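Local coordinates for protein binary enterotoxin of Clostridium perfringens component a (Clostridium perfringens, PDB 5WTZ) that probably transfers ADP-ribose from NAD+ to actin, as the enzymatic component of an iota-like binary enterotoxin, at residues I211-F216 and D294-R299; N215-V220 and V345-I350. One frame throughout, in Å; residues are numbered along the deposited sequence.

Interaction 1: residues I211-F216 and D294-R299; sequences IKQLNF and DIITYR. With NAD (nicotinamide-adenine-dinucleotide), chain B.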
# COMPACT_ATOMS: atom_id res chain seq x y z
N ILE A 211 1.16 4.57 10.98
CA ILE A 211 2.32 5.28 10.48
C ILE A 211 2.03 5.82 9.09
O ILE A 211 1.12 5.37 8.40
CB ILE A 211 3.58 4.39 10.40
CG1 ILE A 211 3.43 3.35 9.29
CG2 ILE A 211 3.88 3.75 11.76
CD1 ILE A 211 4.77 2.79 8.77
N LYS A 212 2.82 6.80 8.68
CA LYS A 212 2.65 7.38 7.36
C LYS A 212 3.90 7.15 6.54
O LYS A 212 4.97 7.66 6.88
CB LYS A 212 2.34 8.88 7.46
CG LYS A 212 1.85 9.49 6.15
CD LYS A 212 1.48 10.94 6.36
CE LYS A 212 0.11 11.24 5.80
NZ LYS A 212 0.04 10.93 4.34
N GLN A 213 3.77 6.37 5.49
CA GLN A 213 4.89 6.08 4.61
C GLN A 213 4.97 7.13 3.51
O GLN A 213 3.96 7.74 3.16
CB GLN A 213 4.75 4.69 3.99
CG GLN A 213 4.69 3.55 5.01
CD GLN A 213 4.92 2.20 4.37
OE1 GLN A 213 6.06 1.72 4.28
NE2 GLN A 213 3.84 1.57 3.90
N LEU A 214 6.18 7.34 2.98
CA LEU A 214 6.36 8.25 1.84
C LEU A 214 5.86 7.54 0.59
O LEU A 214 6.43 6.54 0.13
CB LEU A 214 7.82 8.68 1.70
CG LEU A 214 8.15 9.70 0.60
CD1 LEU A 214 7.47 11.03 0.84
CD2 LEU A 214 9.65 9.89 0.46
N ASN A 215 4.76 8.05 0.05
CA ASN A 215 4.03 7.39 -1.01
C ASN A 215 3.34 8.47 -1.83
O ASN A 215 2.34 9.04 -1.41
CB ASN A 215 3.01 6.40 -0.43
CG ASN A 215 2.29 5.59 -1.50
OD1 ASN A 215 2.44 5.85 -2.71
ND2 ASN A 215 1.47 4.64 -1.07
N PHE A 216 3.89 8.78 -3.00
CA PHE A 216 3.40 9.93 -3.76
C PHE A 216 2.05 9.68 -4.44
O PHE A 216 1.32 10.64 -4.71
CB PHE A 216 4.45 10.35 -4.80
CG PHE A 216 5.73 10.79 -4.17
CD1 PHE A 216 5.73 11.85 -3.27
CD2 PHE A 216 6.93 10.16 -4.46
CE1 PHE A 216 6.90 12.26 -2.67
CE2 PHE A 216 8.10 10.58 -3.86
CZ PHE A 216 8.09 11.63 -2.96
N ASP A 294 12.75 5.39 3.48
CA ASP A 294 11.79 4.40 3.01
C ASP A 294 10.81 5.10 2.08
O ASP A 294 10.32 6.19 2.38
CB ASP A 294 11.02 3.75 4.17
CG ASP A 294 11.86 2.72 4.95
OD1 ASP A 294 13.11 2.83 4.97
OD2 ASP A 294 11.26 1.82 5.56
N ILE A 295 10.56 4.47 0.94
CA ILE A 295 9.65 5.01 -0.06
C ILE A 295 8.81 3.87 -0.64
O ILE A 295 9.25 2.71 -0.69
CB ILE A 295 10.42 5.79 -1.18
CG1 ILE A 295 9.45 6.62 -2.04
CG2 ILE A 295 11.31 4.87 -2.02
CD1 ILE A 295 10.16 7.66 -2.94
N ILE A 296 7.58 4.18 -1.01
CA ILE A 296 6.74 3.27 -1.78
C ILE A 296 6.96 3.52 -3.28
O ILE A 296 6.93 4.66 -3.73
CB ILE A 296 5.24 3.43 -1.44
CG1 ILE A 296 4.98 3.09 0.04
CG2 ILE A 296 4.40 2.60 -2.40
CD1 ILE A 296 5.57 1.72 0.47
N THR A 297 7.21 2.46 -4.06
CA THR A 297 7.29 2.62 -5.51
C THR A 297 6.46 1.52 -6.20
O THR A 297 6.03 0.57 -5.55
CB THR A 297 8.75 2.61 -6.01
OG1 THR A 297 8.79 3.08 -7.36
CG2 THR A 297 9.39 1.19 -5.89
N TYR A 298 6.23 1.67 -7.50
CA TYR A 298 5.25 0.84 -8.23
C TYR A 298 5.81 0.21 -9.50
O TYR A 298 6.75 0.71 -10.10
CB TYR A 298 4.02 1.69 -8.61
CG TYR A 298 3.30 2.33 -7.43
CD1 TYR A 298 3.70 3.58 -6.95
CD2 TYR A 298 2.23 1.69 -6.81
CE1 TYR A 298 3.04 4.17 -5.87
CE2 TYR A 298 1.56 2.26 -5.74
CZ TYR A 298 1.98 3.49 -5.27
OH TYR A 298 1.31 4.05 -4.21
N ARG A 299 5.19 -0.88 -9.95
CA ARG A 299 5.63 -1.49 -11.20
C ARG A 299 4.45 -2.20 -11.84
O ARG A 299 3.73 -2.94 -11.17
CB ARG A 299 6.77 -2.50 -10.97
CG ARG A 299 7.25 -3.17 -12.26
CD ARG A 299 8.47 -4.09 -12.03
NE ARG A 299 8.58 -4.98 -13.18
CZ ARG A 299 9.01 -4.61 -14.38
NH1 ARG A 299 9.44 -3.36 -14.58
NH2 ARG A 299 9.04 -5.49 -15.38
PA NAD B . 11.39 -5.27 -18.27
O1A NAD B . 12.72 -5.59 -18.92
O2A NAD B . 11.28 -5.21 -16.78
O5B NAD B . 10.28 -6.32 -18.77
C5B NAD B . 10.22 -6.82 -20.11
C4B NAD B . 9.52 -8.17 -20.11
O4B NAD B . 10.33 -9.08 -19.34
C3B NAD B . 8.15 -8.11 -19.45
O3B NAD B . 7.26 -8.99 -20.16
C2B NAD B . 8.41 -8.63 -18.04
O2B NAD B . 7.27 -9.27 -17.47
C1B NAD B . 9.57 -9.60 -18.24
N9A NAD B . 10.41 -9.61 -17.02
C8A NAD B . 11.01 -8.56 -16.45
N7A NAD B . 11.68 -8.95 -15.33
C5A NAD B . 11.48 -10.26 -15.18
C6A NAD B . 11.89 -11.31 -14.22
N6A NAD B . 12.67 -10.99 -13.16
N1A NAD B . 11.45 -12.57 -14.43
C2A NAD B . 10.68 -12.89 -15.48
N3A NAD B . 10.28 -12.00 -16.40
C4A NAD B . 10.63 -10.69 -16.29
O3 NAD B . 10.93 -3.86 -18.86
PN NAD B . 9.47 -3.17 -18.82
O1N NAD B . 9.15 -2.85 -17.38
O2N NAD B . 8.53 -3.99 -19.67
O5D NAD B . 9.82 -1.82 -19.63
C5D NAD B . 10.89 -0.96 -19.24
C4D NAD B . 10.73 0.37 -19.95
O4D NAD B . 9.65 1.10 -19.35
C3D NAD B . 11.96 1.23 -19.73
O3D NAD B . 12.01 2.20 -20.79
C2D NAD B . 11.66 1.93 -18.42
O2D NAD B . 12.34 3.19 -18.32
C1D NAD B . 10.14 2.07 -18.43
N1N NAD B . 9.51 1.86 -17.11
C2N NAD B . 8.65 0.84 -16.92
C3N NAD B . 8.05 0.64 -15.66
C7N NAD B . 7.09 -0.48 -15.41
O7N NAD B . 7.12 -1.53 -16.07
N7N NAD B . 6.18 -0.27 -14.48
C4N NAD B . 8.32 1.51 -14.61
C5N NAD B . 9.21 2.55 -14.84
C6N NAD B . 9.78 2.70 -16.10
O HOH W 1 8.28 5.99 3.95
O HOH W 2 -0.79 3.45 -2.73
O HOH W 3 5.72 7.00 -4.22

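Interaction 2: residues N215-V220 and V345-I350; sequences NFENDV and VLSNNI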
# COMPACT_ATOMS: atom_id res chain seq x y z
N ASN A 215 4.76 8.05 0.05
CA ASN A 215 4.03 7.39 -1.01
C ASN A 215 3.34 8.47 -1.83
O ASN A 215 2.34 9.04 -1.41
CB ASN A 215 3.01 6.40 -0.43
CG ASN A 215 2.29 5.59 -1.50
OD1 ASN A 215 2.44 5.85 -2.71
ND2 ASN A 215 1.47 4.64 -1.07
N PHE A 216 3.89 8.78 -3.00
CA PHE A 216 3.40 9.93 -3.76
C PHE A 216 2.05 9.68 -4.44
O PHE A 216 1.32 10.64 -4.71
CB PHE A 216 4.45 10.35 -4.80
CG PHE A 216 5.73 10.79 -4.17
CD1 PHE A 216 5.73 11.85 -3.27
CD2 PHE A 216 6.93 10.16 -4.46
CE1 PHE A 216 6.90 12.26 -2.67
CE2 PHE A 216 8.10 10.58 -3.86
CZ PHE A 216 8.09 11.63 -2.96
N GLU A 217 1.72 8.41 -4.67
CA GLU A 217 0.52 8.00 -5.42
C GLU A 217 0.37 8.82 -6.72
O GLU A 217 1.08 8.51 -7.69
CB GLU A 217 -0.74 8.07 -4.53
CG GLU A 217 -0.66 7.02 -3.39
CD GLU A 217 -1.96 6.78 -2.64
OE1 GLU A 217 -2.82 7.67 -2.63
OE2 GLU A 217 -2.10 5.69 -2.06
N ASN A 218 -0.50 9.83 -6.77
CA ASN A 218 -0.71 10.63 -8.00
C ASN A 218 -0.04 12.00 -7.95
O ASN A 218 -0.16 12.80 -8.90
CB ASN A 218 -2.21 10.83 -8.29
CG ASN A 218 -2.96 9.51 -8.50
OD1 ASN A 218 -4.03 9.32 -7.95
ND2 ASN A 218 -2.40 8.62 -9.32
N ASP A 219 0.68 12.28 -6.87
CA ASP A 219 1.28 13.60 -6.63
C ASP A 219 2.57 13.77 -7.43
O ASP A 219 3.64 13.52 -6.91
CB ASP A 219 1.56 13.78 -5.14
CG ASP A 219 1.89 15.22 -4.76
OD1 ASP A 219 2.10 16.08 -5.65
OD2 ASP A 219 1.95 15.49 -3.54
N VAL A 220 2.45 14.19 -8.69
CA VAL A 220 3.62 14.33 -9.57
C VAL A 220 4.59 15.41 -9.09
O VAL A 220 5.81 15.28 -9.28
CB VAL A 220 3.22 14.66 -11.04
CG1 VAL A 220 2.37 13.55 -11.62
CG2 VAL A 220 2.49 15.99 -11.13
N VAL A 345 7.54 5.81 -9.17
CA VAL A 345 7.06 6.21 -7.86
C VAL A 345 5.62 6.71 -7.87
O VAL A 345 5.06 7.02 -6.81
CB VAL A 345 7.97 7.27 -7.24
CG1 VAL A 345 9.38 6.69 -7.11
CG2 VAL A 345 7.96 8.55 -8.07
N LEU A 346 5.01 6.79 -9.05
CA LEU A 346 3.59 7.15 -9.13
C LEU A 346 2.75 5.89 -9.26
O LEU A 346 3.18 4.91 -9.86
CB LEU A 346 3.30 8.07 -10.31
CG LEU A 346 4.09 9.38 -10.44
CD1 LEU A 346 3.59 10.18 -11.63
CD2 LEU A 346 4.02 10.22 -9.16
N SER A 347 1.54 5.93 -8.70
CA SER A 347 0.61 4.82 -8.80
C SER A 347 -0.13 4.84 -10.14
O SER A 347 -0.77 3.85 -10.50
CB SER A 347 -0.39 4.83 -7.63
OG SER A 347 -1.07 6.08 -7.52
N ASN A 348 -0.04 5.97 -10.87
CA ASN A 348 -0.63 6.12 -12.21
C ASN A 348 -0.35 4.93 -13.12
O ASN A 348 0.77 4.43 -13.14
CB ASN A 348 -0.12 7.38 -12.94
CG ASN A 348 -0.36 8.67 -12.17
OD1 ASN A 348 -0.10 8.74 -10.97
ND2 ASN A 348 -0.83 9.69 -12.87
N ASN A 349 -1.34 4.49 -13.90
CA ASN A 349 -1.07 3.50 -14.94
C ASN A 349 -0.18 4.12 -16.02
O ASN A 349 -0.13 5.33 -16.17
CB ASN A 349 -2.38 2.99 -15.54
CG ASN A 349 -2.23 1.61 -16.18
OD1 ASN A 349 -1.12 1.08 -16.30
ND2 ASN A 349 -3.36 1.03 -16.60
N ILE A 350 0.55 3.27 -16.75
CA ILE A 350 1.42 3.72 -17.83
C ILE A 350 0.88 3.22 -19.16
O ILE A 350 0.57 2.03 -19.28
CB ILE A 350 2.87 3.22 -17.64
CG1 ILE A 350 3.46 3.78 -16.34
CG2 ILE A 350 3.73 3.59 -18.83
CD1 ILE A 350 4.74 3.07 -15.89
O HOH W 3 5.72 7.00 -4.22
O HOH W 4 -0.78 12.20 -11.54

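Interaction 1: residues I211-F216 and D294-R299
Leu-214 meets Ile-296 where the linker between strand 201-211 and helix 220-237 lies on strand 295-301, joined by one backbone hydrogen bond, water bridges and side-chain packing. The direct bond runs from Ile-296 N to Leu-214 O at 2.9 Å. Water bridges lie to either side of it in sequence: one water joins Leu-214 N to Asp-294 O, another Phe-216 N to Ile-296 O. The side chain of Asn-215 carries the polar contact. With CG anti to the backbone N (chi1 -175°), CG itself sits 3.7 Å from CB of Ile-296. The hydroxyl of Tyr-298 donates to Asn-215 OD1 over 2.6 Å, in the carbonyl plane and on a lone pair. Amide and ring planes are turned 41° apart. A further water accepts from Asn-215 ND2 and donates to Tyr-298 OH at the ring edge. Strand 295-301 is an outermost strand of the second of two five-stranded mixed sheets. The two sheets have the same strand order, 1-3-5-4-2, and both parts of the chain match the ADP-ribosyltransferase exoenzyme family. The linker thus ties the first of these units to the edge of the second. Ile-295 CD1 packs 3.7 Å from CE2 of Phe-216, and Trp-226 of helix 220-237 touches both side chains. Ile-296 CD1 lies against the amide of Gln-213, whose polar atoms bond to Ser-187 and Asn-134. Further along the strand, Arg-299 NH1 donates to the NAD phosphate oxygen O1N at 2.9 Å, while Glu-305 forms a salt bridge with Arg-299 NE.

Interaction 2: residues N215-V220 and V345-I350
Glu-217 and Ser-347 bring two irregular loops together. Ser-347 N donates to Glu-217 O at 2.8 Å. The same oxygen lies 3.2 Å from CA of Leu-346 in a CA-H...O contact. A second direct bond runs between side chains: Asn-218 ND2 donates to Asn-348 OD1 over 2.8 Å. Asn-348 CG is anti to the carbonyl carbon (chi1 -57°), which places CG 3.5 Å from Asn-218 ND2. The acceptor lies in the amide plane of Asn-218, but the donor stands well out of the carbonyl plane of Asn-348, and the two amides are turned 80° apart. A water extends this pairing, donating to Asn-218 O and accepting from Asn-348 ND2. Leu-346 CD1 meets CG1 of Val-220 at 3.6 Å, while its CD2 rests near the carbonyl oxygens of Glu-217 and Asp-219. Val-345 CG2 lies 4.1 Å from CD2 of Phe-216, the two side chains side by side and pointing the same way. Residues 216-219 form a type II' beta turn, closed by Asp-219 N to Phe-216 O. Glu-217 occupies its second position with a positive phi of 46°. Asp-219 then serves as N-cap of helix 220-237 and also bonds to Ser-222 OG. The contact therefore sets the turn that leads into this helix against the loop following strand 341-344. Outside the pair, Lys-60 reaches both loops: its NZ forms a salt bridge with Glu-217 OE2, and its backbone O accepts from Ser-347 OG and Asn-218 ND2. Tyr-383 touches Val-220, Val-345 and Leu-346. Further along the second loop, Ser-347 O accepts from Arg-300, a residue of the nucleotide-binding site, and Ile-350 touches the bound NAD.

Overall arrangement
The two interactions start from the same linker, share Asn-215 and Phe-216, and have centres about 10 Å apart. Along the chain, the linker comes first, then strand 295-301 of interaction 1, then the 345-350 loop of interaction 2. Tyr-298 also packs on that loop, its CD1 3.2 Å from Leu-346 O. One water, bound to Phe-216 N, donates to Ile-296 O in interaction 1 and to Val-345 O in interaction 2. The linker leading from the first sheet to helix 220-237 thus contacts two elements of the NAD-binding unit. The strand and the loop each run on to a residue that meets the NAD, Arg-299 and Ile-350, beyond the contacts with the linker.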